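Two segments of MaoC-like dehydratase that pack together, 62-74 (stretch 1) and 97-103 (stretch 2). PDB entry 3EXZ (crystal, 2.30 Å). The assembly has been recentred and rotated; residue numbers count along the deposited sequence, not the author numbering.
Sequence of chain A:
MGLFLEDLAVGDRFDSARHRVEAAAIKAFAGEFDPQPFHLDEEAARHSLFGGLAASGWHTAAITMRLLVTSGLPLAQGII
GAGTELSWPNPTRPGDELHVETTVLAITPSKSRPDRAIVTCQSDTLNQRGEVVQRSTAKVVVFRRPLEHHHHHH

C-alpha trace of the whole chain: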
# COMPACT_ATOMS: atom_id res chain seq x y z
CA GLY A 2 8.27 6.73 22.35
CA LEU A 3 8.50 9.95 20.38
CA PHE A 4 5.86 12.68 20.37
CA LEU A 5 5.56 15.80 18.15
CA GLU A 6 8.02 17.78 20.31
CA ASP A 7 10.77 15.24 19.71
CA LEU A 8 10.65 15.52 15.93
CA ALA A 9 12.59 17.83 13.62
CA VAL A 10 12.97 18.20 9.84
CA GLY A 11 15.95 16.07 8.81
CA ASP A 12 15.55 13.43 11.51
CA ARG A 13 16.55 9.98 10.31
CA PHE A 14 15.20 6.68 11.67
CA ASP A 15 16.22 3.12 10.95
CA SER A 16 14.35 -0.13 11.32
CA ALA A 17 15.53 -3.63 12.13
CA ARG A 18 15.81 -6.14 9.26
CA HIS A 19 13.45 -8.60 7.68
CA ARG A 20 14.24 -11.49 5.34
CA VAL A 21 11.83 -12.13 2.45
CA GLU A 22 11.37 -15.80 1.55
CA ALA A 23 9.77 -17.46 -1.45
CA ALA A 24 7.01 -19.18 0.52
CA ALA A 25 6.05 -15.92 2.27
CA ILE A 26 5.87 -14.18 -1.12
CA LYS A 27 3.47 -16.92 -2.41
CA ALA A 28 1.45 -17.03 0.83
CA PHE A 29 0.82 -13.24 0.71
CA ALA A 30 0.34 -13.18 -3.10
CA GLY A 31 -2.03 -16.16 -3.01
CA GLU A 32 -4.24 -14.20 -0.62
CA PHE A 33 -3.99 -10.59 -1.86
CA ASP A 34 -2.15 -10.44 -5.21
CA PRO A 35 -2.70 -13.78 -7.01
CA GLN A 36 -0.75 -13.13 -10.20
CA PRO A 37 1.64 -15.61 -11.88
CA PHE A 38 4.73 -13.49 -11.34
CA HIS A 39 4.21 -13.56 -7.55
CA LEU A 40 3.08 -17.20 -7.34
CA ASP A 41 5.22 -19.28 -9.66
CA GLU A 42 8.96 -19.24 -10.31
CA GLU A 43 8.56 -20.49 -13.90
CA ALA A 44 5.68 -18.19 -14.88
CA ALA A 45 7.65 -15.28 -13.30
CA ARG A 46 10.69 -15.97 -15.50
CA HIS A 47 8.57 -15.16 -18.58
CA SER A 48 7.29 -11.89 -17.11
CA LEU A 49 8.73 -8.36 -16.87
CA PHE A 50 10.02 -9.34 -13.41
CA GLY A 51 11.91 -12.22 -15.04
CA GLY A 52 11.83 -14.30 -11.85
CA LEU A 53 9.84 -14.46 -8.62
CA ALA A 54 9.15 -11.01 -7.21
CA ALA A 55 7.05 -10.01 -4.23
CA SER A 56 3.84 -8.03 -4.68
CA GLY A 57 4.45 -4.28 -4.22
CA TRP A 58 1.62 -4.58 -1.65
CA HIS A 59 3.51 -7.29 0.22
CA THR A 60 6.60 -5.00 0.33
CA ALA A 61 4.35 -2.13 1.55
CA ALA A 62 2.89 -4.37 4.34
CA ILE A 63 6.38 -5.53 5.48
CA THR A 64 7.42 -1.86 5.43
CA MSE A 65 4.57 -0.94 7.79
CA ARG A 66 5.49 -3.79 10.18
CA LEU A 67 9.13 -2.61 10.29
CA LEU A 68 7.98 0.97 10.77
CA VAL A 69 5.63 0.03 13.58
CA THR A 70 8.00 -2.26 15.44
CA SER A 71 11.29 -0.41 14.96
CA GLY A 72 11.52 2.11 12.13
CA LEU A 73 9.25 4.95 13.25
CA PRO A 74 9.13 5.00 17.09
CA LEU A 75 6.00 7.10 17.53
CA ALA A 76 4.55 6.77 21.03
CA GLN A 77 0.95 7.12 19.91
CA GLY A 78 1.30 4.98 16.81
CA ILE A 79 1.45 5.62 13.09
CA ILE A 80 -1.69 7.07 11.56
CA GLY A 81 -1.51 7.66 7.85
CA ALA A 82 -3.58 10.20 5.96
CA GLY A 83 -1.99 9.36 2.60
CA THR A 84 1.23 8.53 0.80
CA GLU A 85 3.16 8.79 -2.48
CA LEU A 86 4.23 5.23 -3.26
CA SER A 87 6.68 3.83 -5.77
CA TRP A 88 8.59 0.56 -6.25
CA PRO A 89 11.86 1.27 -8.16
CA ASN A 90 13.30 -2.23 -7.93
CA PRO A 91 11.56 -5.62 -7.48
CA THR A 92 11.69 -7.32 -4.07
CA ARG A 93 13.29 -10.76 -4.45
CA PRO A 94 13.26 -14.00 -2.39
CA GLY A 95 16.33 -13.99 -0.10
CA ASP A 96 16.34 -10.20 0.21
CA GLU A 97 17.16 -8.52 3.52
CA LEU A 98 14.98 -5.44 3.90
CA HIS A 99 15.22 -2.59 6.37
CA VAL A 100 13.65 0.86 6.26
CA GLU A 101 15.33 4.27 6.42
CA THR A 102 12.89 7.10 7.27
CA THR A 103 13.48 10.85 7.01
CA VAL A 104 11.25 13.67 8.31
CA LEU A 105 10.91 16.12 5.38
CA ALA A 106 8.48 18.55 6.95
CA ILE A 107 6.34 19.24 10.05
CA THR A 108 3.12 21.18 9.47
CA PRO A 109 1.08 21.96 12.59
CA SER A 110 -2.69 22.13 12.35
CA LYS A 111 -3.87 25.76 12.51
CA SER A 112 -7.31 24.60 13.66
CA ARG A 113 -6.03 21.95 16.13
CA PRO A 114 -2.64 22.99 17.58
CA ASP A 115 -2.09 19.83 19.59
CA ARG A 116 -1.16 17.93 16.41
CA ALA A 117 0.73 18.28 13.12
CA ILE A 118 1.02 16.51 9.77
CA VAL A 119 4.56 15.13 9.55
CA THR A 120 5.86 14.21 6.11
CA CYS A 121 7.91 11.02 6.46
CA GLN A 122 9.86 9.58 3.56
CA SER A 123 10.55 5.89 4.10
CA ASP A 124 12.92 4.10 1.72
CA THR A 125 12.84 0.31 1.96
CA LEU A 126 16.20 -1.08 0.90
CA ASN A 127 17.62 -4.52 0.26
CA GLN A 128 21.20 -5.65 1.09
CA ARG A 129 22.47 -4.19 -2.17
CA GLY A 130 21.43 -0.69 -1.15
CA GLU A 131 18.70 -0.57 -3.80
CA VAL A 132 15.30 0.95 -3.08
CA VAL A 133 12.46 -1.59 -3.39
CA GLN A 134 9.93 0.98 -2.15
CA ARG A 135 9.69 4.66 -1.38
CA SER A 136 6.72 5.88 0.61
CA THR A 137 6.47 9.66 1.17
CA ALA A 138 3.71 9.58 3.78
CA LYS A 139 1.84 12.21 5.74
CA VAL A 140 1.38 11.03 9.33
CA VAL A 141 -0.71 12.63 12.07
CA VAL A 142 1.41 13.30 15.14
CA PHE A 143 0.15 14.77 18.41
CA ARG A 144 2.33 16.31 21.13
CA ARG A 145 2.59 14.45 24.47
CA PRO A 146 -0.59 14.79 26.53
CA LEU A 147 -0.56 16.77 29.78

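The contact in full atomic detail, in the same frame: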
# COMPACT_ATOMS: atom_id res chain seq x y z
N ALA A 62 3.33 -3.81 3.04
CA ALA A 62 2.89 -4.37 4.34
C ALA A 62 4.08 -4.65 5.28
O ALA A 62 4.02 -4.33 6.46
CB ALA A 62 2.08 -5.65 4.12
N ILE A 63 5.14 -5.25 4.73
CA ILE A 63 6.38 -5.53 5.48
C ILE A 63 6.98 -4.18 5.93
O ILE A 63 7.52 -4.06 7.03
CB ILE A 63 7.40 -6.27 4.57
CG1 ILE A 63 6.94 -7.71 4.37
CG2 ILE A 63 8.79 -6.24 5.18
CD1 ILE A 63 7.76 -8.47 3.34
N THR A 64 6.89 -3.17 5.07
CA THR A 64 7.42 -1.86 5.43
C THR A 64 6.67 -1.31 6.64
O THR A 64 7.28 -0.79 7.56
CB THR A 64 7.31 -0.86 4.25
OG1 THR A 64 8.25 -1.25 3.23
CG2 THR A 64 7.64 0.56 4.71
N MSE A 65 5.34 -1.44 6.65
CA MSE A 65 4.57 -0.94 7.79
C MSE A 65 4.96 -1.68 9.08
O MSE A 65 5.14 -1.05 10.12
CB MSE A 65 3.07 -1.06 7.55
CG MSE A 65 2.25 -0.42 8.67
SE MSE A 65 2.67 1.47 8.89
CE MSE A 65 3.85 1.42 10.42
N ARG A 66 5.09 -3.00 9.01
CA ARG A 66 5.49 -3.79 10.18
C ARG A 66 6.84 -3.28 10.72
O ARG A 66 6.97 -3.05 11.92
CB ARG A 66 5.62 -5.28 9.81
CG ARG A 66 6.31 -6.12 10.89
CD ARG A 66 6.36 -7.60 10.49
NE ARG A 66 6.87 -8.47 11.55
CZ ARG A 66 8.16 -8.66 11.83
NH1 ARG A 66 9.10 -8.03 11.14
NH2 ARG A 66 8.51 -9.50 12.81
N LEU A 67 7.83 -3.11 9.86
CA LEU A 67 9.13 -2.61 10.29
C LEU A 67 9.03 -1.21 10.89
O LEU A 67 9.71 -0.89 11.87
CB LEU A 67 10.10 -2.54 9.11
CG LEU A 67 10.45 -3.90 8.49
CD1 LEU A 67 11.41 -3.72 7.31
CD2 LEU A 67 11.05 -4.80 9.56
N LEU A 68 8.19 -0.38 10.29
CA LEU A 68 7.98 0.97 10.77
C LEU A 68 7.36 0.94 12.17
O LEU A 68 7.81 1.63 13.09
CB LEU A 68 7.06 1.74 9.81
CG LEU A 68 7.61 2.93 8.99
CD1 LEU A 68 9.02 2.65 8.50
CD2 LEU A 68 6.67 3.23 7.82
N VAL A 69 6.33 0.11 12.32
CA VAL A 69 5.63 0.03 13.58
C VAL A 69 6.48 -0.55 14.70
O VAL A 69 6.50 0.00 15.81
CB VAL A 69 4.32 -0.81 13.43
CG1 VAL A 69 3.80 -1.25 14.79
CG2 VAL A 69 3.26 0.02 12.73
N THR A 70 7.21 -1.62 14.41
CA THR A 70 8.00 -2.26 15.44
C THR A 70 9.38 -1.68 15.70
O THR A 70 9.91 -1.83 16.80
CB THR A 70 8.07 -3.80 15.19
OG1 THR A 70 8.64 -4.08 13.91
CG2 THR A 70 6.66 -4.41 15.25
N SER A 71 9.97 -0.99 14.73
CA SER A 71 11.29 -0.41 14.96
C SER A 71 11.65 0.86 14.20
O SER A 71 12.33 1.73 14.74
CB SER A 71 12.37 -1.46 14.67
OG SER A 71 12.22 -2.05 13.38
N GLY A 72 11.17 0.97 12.96
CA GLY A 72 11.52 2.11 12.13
C GLY A 72 11.05 3.51 12.44
O GLY A 72 11.80 4.46 12.24
N LEU A 73 9.81 3.66 12.90
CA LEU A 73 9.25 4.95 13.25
C LEU A 73 8.67 4.74 14.64
O LEU A 73 7.55 4.21 14.82
CB LEU A 73 8.17 5.40 12.24
CG LEU A 73 8.20 6.86 11.76
CD1 LEU A 73 6.84 7.21 11.19
CD2 LEU A 73 8.54 7.81 12.90
N PRO A 74 9.44 5.12 15.67
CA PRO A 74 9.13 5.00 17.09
C PRO A 74 8.12 5.95 17.71
O PRO A 74 8.35 6.43 18.81
CB PRO A 74 10.49 5.14 17.78
CG PRO A 74 11.51 5.16 16.64
CD PRO A 74 10.75 5.75 15.50
N GLU A 97 17.22 -9.05 2.16
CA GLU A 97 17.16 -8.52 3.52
C GLU A 97 16.69 -7.07 3.40
O GLU A 97 17.39 -6.23 2.82
CB GLU A 97 18.52 -8.53 4.20
CG GLU A 97 18.96 -9.90 4.68
CD GLU A 97 18.50 -10.23 6.09
OE1 GLU A 97 18.67 -9.36 6.97
OE2 GLU A 97 17.98 -11.34 6.31
N LEU A 98 15.52 -6.79 3.94
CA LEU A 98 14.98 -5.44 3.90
C LEU A 98 15.04 -4.74 5.25
O LEU A 98 14.91 -5.36 6.31
CB LEU A 98 13.51 -5.46 3.46
CG LEU A 98 13.13 -6.25 2.20
CD1 LEU A 98 11.64 -6.10 1.91
CD2 LEU A 98 13.97 -5.76 1.02
N HIS A 99 15.27 -3.43 5.19
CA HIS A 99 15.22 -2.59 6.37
C HIS A 99 14.73 -1.24 5.84
O HIS A 99 14.86 -0.95 4.64
CB HIS A 99 16.56 -2.45 7.08
CG HIS A 99 17.52 -1.56 6.37
ND1 HIS A 99 18.17 -1.95 5.22
CD2 HIS A 99 17.90 -0.29 6.62
CE1 HIS A 99 18.92 -0.94 4.79
NE2 HIS A 99 18.76 0.07 5.62
N VAL A 100 14.15 -0.43 6.71
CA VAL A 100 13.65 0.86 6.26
C VAL A 100 14.39 2.04 6.85
O VAL A 100 14.73 2.04 8.04
CB VAL A 100 12.15 1.01 6.60
CG1 VAL A 100 11.58 2.26 5.91
CG2 VAL A 100 11.38 -0.24 6.19
N GLU A 101 14.68 3.02 5.99
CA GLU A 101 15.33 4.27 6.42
C GLU A 101 14.32 5.43 6.23
O GLU A 101 13.97 5.80 5.10
CB GLU A 101 16.61 4.52 5.61
CG GLU A 101 17.79 3.73 6.13
CD GLU A 101 19.03 3.85 5.25
OE1 GLU A 101 19.11 4.83 4.47
OE2 GLU A 101 19.91 2.97 5.34
N THR A 102 13.87 6.02 7.33
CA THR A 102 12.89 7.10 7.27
C THR A 102 13.43 8.49 7.60
O THR A 102 14.21 8.65 8.54
CB THR A 102 11.68 6.77 8.22
OG1 THR A 102 11.19 5.45 7.93
CG2 THR A 102 10.53 7.77 8.03
N THR A 103 13.04 9.47 6.80
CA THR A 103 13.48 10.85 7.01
C THR A 103 12.28 11.79 7.12
O THR A 103 11.35 11.70 6.33
CB THR A 103 14.36 11.38 5.82
OG1 THR A 103 15.46 10.50 5.60
CG2 THR A 103 14.89 12.80 6.12
O HOH W 1 12.59 3.84 9.30

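A helix, residues 62-72, lies across a strand, residues 97-103, with the two axes 8.4 Å apart at closest approach and their N-to-C directions 62° apart. No direct hydrogen bond joins them. The helix bonds its backbone internally, and the direct contact rests chiefly on side-chain packing, burying 343 Å² in all.

The alternation of the strand decides which residues take part. Leu98, Val100 and Thr102 point their CA-to-CB bonds toward the helix, whereas His99 and Glu101 point away. On that far side, His99 NE2 donates a hydrogen bond to Glu101 OE2 at 3.1 Å.

Val100 is the centre of the contact and has the largest covered area, 82 Å². The closest approach of its CG2 is to Leu67 CD1, at 3.7 Å, and that of its CG1 is to Leu68 CD1, also at 3.7 Å, though both methyls lie near Leu68 and Thr64; Val100 CG2 is 4.1 Å from Thr64 CG2. A beta-branched residue suits a strand, and here its fork sets two methyls among the helix side chains.

Leu67, covered over 50 Å², points toward the strand. Its extended m,t rotamer brings CD1 beside Val100 CG2 and against the strand backbone, 4.0 Å from Leu98 O and 4.1 Å from His99 CA. One turn earlier on the helix, Ile63 continues this apolar surface, its CG2 4.3 Å from Leu98 CD1. Leu68 starts out sideways, but its end comes nearer, and CD1 reaches both Val100 and Thr102, lying 3.6 Å from Thr102 OG1.

Thr102, covered over 49 Å², offers both characters of threonine. Its methyl CG2 sits 4.5 Å from Leu73 CG, while OG1 lies 2.5 Å from the oxygen of water 1. That water can donate to Gly72 O, 3.1 Å from its oxygen, although it has other acceptors in reach, and so it links the end of the helix to the strand where the groups do not bond directly.

Gly72 is also where the backbones come closest, its CA 6.4 Å from Val100 CA. An ideal CB here would point toward the strand and lie only 3.1 Å from Leu68 CD1, so the absence of a side chain leaves room for that leucine. The helix widens into a pi-type turn over 68-72, with Leu73 N donating to Leu68 O at 2.9 Å, and Leu73 is the first residue after the helix to leave helical phi/psi.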